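Local coordinates for protein beta-1,4-mannanase (Aplysia kurodai, PDB 3VUP) that probably hydrolyses the beta-1,4-linked mannose backbone of mannan as a secreted enzyme of the sea hare's digestive fluid, at residues Asp209-Thr214 with Ala218-Gly223. Sequence-based numbering, arbitrary orientation. Where two conformers were deposited one is given.
Sequences DAIKTT and ALVTMG
Ile211 carries CG2 anti to the backbone N, CG1 lying beside it (chi1 -68°), and so sends the CG2 branch toward the strand, where Val220 turns its own CG2 to the helix. The two methyls meet at 3.8 Å from CG2 to CG2. The same Ile211 CG2 lies 4.0 Å from Ala218 CB, so one branch spans both the start of strand 220-224 and the loop before it. Lys212 crosses Val220 at a slant: its chain, bent at chi3 (-78°), brings CE to 3.9 Å from Val220 CG2. On the way, Lys212 CD passes 3.4 Å from Ala218 O. The ammonium then continues to Asp257, with which it forms a salt bridge, and to the carbonyl oxygen of Val255. Asp257 OD2 also accepts from Val220 N, tying lysine and strand to one carboxylate. Cut back to an alanine here, Lys212 would probably leave Asp257 without its cationic mate, Val255 O without this donor, and one flank of Val220 uncovered. The example illustrates helix-to-strand packing in a TIM barrel, helix 197-214 returning through a short loop to the fifth barrel strand. No hydrogen bond joins the two segments directly; methyls, the lysine's methylenes and the carbonyl oxygen of Ala218 make the interface, while its charge is neutralised, in all likelihood, beyond it.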
ATOM      1  N   ASP A 209      -6.378 -12.376  -4.984  1.00  5.56           N
ATOM      2  CA  ASP A 209      -6.802 -13.317  -6.009  1.00  5.56           C
ATOM      3  C   ASP A 209      -7.934 -12.733  -6.844  1.00  6.02           C
ATOM      4  O   ASP A 209      -7.950 -12.870  -8.067  1.00  6.62           O
ATOM      5  CB  ASP A 209      -7.221 -14.646  -5.386  1.00  6.97           C
ATOM      6  CG  ASP A 209      -7.585 -15.692  -6.426  1.00  8.34           C
ATOM      7  OD1 ASP A 209      -6.679 -16.392  -6.932  1.00  9.20           O
ATOM      8  OD2 ASP A 209      -8.789 -15.826  -6.722  1.00  9.35           O
ATOM      9  N   ALA A 210      -8.870 -12.056  -6.191  1.00  6.03           N
ATOM     10  CA  ALA A 210      -9.970 -11.423  -6.906  1.00  6.82           C
ATOM     11  C   ALA A 210      -9.455 -10.375  -7.888  1.00  6.79           C
ATOM     12  O   ALA A 210      -9.917 -10.299  -9.029  1.00  7.43           O
ATOM     13  CB  ALA A 210     -10.944 -10.799  -5.925  1.00  7.95           C
ATOM     14  N   ILE A 211      -8.498  -9.568  -7.445  1.00  6.38           N
ATOM     15  CA  ILE A 211      -7.921  -8.548  -8.311  1.00  5.90           C
ATOM     16  C   ILE A 211      -7.279  -9.169  -9.550  1.00  6.19           C
ATOM     17  O   ILE A 211      -7.539  -8.752 -10.677  1.00  6.52           O
ATOM     18  CB  ILE A 211      -6.917  -7.665  -7.545  1.00  6.70           C
ATOM     19  CG1 ILE A 211      -7.652  -6.806  -6.512  1.00  7.48           C
ATOM     20  CG2 ILE A 211      -6.104  -6.794  -8.510  1.00  7.12           C
ATOM     21  CD1 ILE A 211      -6.745  -6.142  -5.525  1.00  7.84           C
ATOM     22  N   LYS A 212      -6.451 -10.186  -9.340  1.00  5.63           N
ATOM     23  CA  LYS A 212      -5.711 -10.780 -10.449  1.00  6.56           C
ATOM     24  C   LYS A 212      -6.479 -11.821 -11.270  1.00  7.05           C
ATOM     25  O   LYS A 212      -5.971 -12.328 -12.272  1.00  9.31           O
ATOM     26  CB  LYS A 212      -4.336 -11.253 -10.000  1.00  6.78           C
ATOM     27  CG  LYS A 212      -3.415 -10.066  -9.745  1.00  7.03           C
ATOM     28  CD  LYS A 212      -1.996 -10.465  -9.373  1.00  6.93           C
ATOM     29  CE  LYS A 212      -1.901 -10.907  -7.923  1.00  6.28           C
ATOM     30  NZ  LYS A 212      -0.499 -11.231  -7.554  1.00  7.13           N
ATOM     31  N   THR A 213      -7.698 -12.135 -10.851  1.00  7.04           N
ATOM     32  CA  THR A 213      -8.628 -12.877 -11.698  0.63  7.87           C
ATOM     33  C   THR A 213      -9.341 -11.890 -12.621  1.00  7.42           C
ATOM     34  O   THR A 213      -9.570 -12.158 -13.795  1.00 10.00           O
ATOM     35  CB  THR A 213      -9.701 -13.636 -10.873  0.63 10.11           C
ATOM     36  OG1 THR A 213      -9.074 -14.522  -9.942  0.63 11.62           O
ATOM     37  CG2 THR A 213     -10.605 -14.450 -11.783  0.63 10.45           C
ATOM     38  N   THR A 214      -9.679 -10.731 -12.072  1.00  7.43           N
ATOM     39  CA  THR A 214     -10.459  -9.727 -12.784  1.00  7.12           C
ATOM     40  C   THR A 214      -9.600  -8.891 -13.735  1.00  6.41           C
ATOM     41  O   THR A 214     -10.011  -8.599 -14.861  1.00  7.52           O
ATOM     42  CB  THR A 214     -11.187  -8.842 -11.766  1.00  7.54           C
ATOM     43  OG1 THR A 214     -12.021  -9.665 -10.945  1.00  9.98           O
ATOM     44  CG2 THR A 214     -12.044  -7.806 -12.454  1.00  8.62           C
ATOM     45  N   ALA A 218      -2.768  -6.689 -13.333  1.00  5.96           N
ATOM     46  CA  ALA A 218      -2.580  -5.770 -12.215  1.00  6.59           C
ATOM     47  C   ALA A 218      -1.584  -6.309 -11.199  1.00  6.34           C
ATOM     48  O   ALA A 218      -1.454  -7.521 -11.017  1.00  6.97           O
ATOM     49  CB  ALA A 218      -3.916  -5.479 -11.539  1.00  8.00           C
ATOM     50  N   LEU A 219      -0.899  -5.394 -10.525  1.00  5.34           N
ATOM     51  CA  LEU A 219       0.008  -5.748  -9.446  1.00  5.52           C
ATOM     52  C   LEU A 219      -0.642  -5.479  -8.101  1.00  5.28           C
ATOM     53  O   LEU A 219      -1.448  -4.550  -7.967  1.00  5.86           O
ATOM     54  CB  LEU A 219       1.309  -4.952  -9.554  1.00  5.77           C
ATOM     55  CG  LEU A 219       2.061  -5.058 -10.887  1.00  6.40           C
ATOM     56  CD1 LEU A 219       3.314  -4.187 -10.862  1.00  7.77           C
ATOM     57  CD2 LEU A 219       2.414  -6.503 -11.203  1.00  7.89           C
ATOM     58  N   VAL A 220      -0.261  -6.277  -7.106  1.00  4.93           N
ATOM     59  CA  VAL A 220      -0.839  -6.175  -5.774  1.00  4.67           C
ATOM     60  C   VAL A 220       0.269  -6.149  -4.720  1.00  4.33           C
ATOM     61  O   VAL A 220       1.258  -6.907  -4.800  1.00  5.04           O
ATOM     62  CB  VAL A 220      -1.823  -7.346  -5.493  1.00  4.80           C
ATOM     63  CG1 VAL A 220      -2.487  -7.173  -4.128  1.00  5.68           C
ATOM     64  CG2 VAL A 220      -2.880  -7.409  -6.579  1.00  5.73           C
ATOM     65  N   THR A 221       0.092  -5.273  -3.733  1.00  4.50           N
ATOM     66  CA  THR A 221       1.016  -5.157  -2.613  1.00  4.94           C
ATOM     67  C   THR A 221       0.209  -4.912  -1.326  1.00  4.10           C
ATOM     68  O   THR A 221      -1.026  -4.933  -1.339  1.00  4.64           O
ATOM     69  CB  THR A 221       2.039  -4.014  -2.858  1.00  5.17           C
ATOM     70  OG1 THR A 221       3.083  -4.057  -1.876  1.00  5.12           O
ATOM     71  CG2 THR A 221       1.366  -2.659  -2.811  1.00  5.64           C
ATOM     72  N   MET A 222       0.928  -4.668  -0.235  1.00  5.00           N
ATOM     73  CA  MET A 222       0.358  -4.348   1.065  1.00  4.61           C
ATOM     74  C   MET A 222       1.483  -3.662   1.834  1.00  4.27           C
ATOM     75  O   MET A 222       2.638  -4.082   1.756  1.00  4.75           O
ATOM     76  CB  MET A 222      -0.152  -5.626   1.745  1.00  5.17           C
ATOM     77  CG  MET A 222      -0.594  -5.479   3.193  1.00  5.39           C
ATOM     78  SD  MET A 222       0.810  -5.516   4.343  1.00  5.87           S
ATOM     79  CE  MET A 222       1.548  -7.078   3.870  1.00  7.55           C
ATOM     80  N   GLY A 223       1.162  -2.592   2.555  1.00  4.29           N
ATOM     81  CA  GLY A 223       2.175  -1.805   3.236  1.00  4.37           C
ATOM     82  C   GLY A 223       2.354  -2.166   4.703  1.00  4.45           C
ATOM     83  O   GLY A 223       1.496  -1.854   5.535  1.00  5.47           O
TER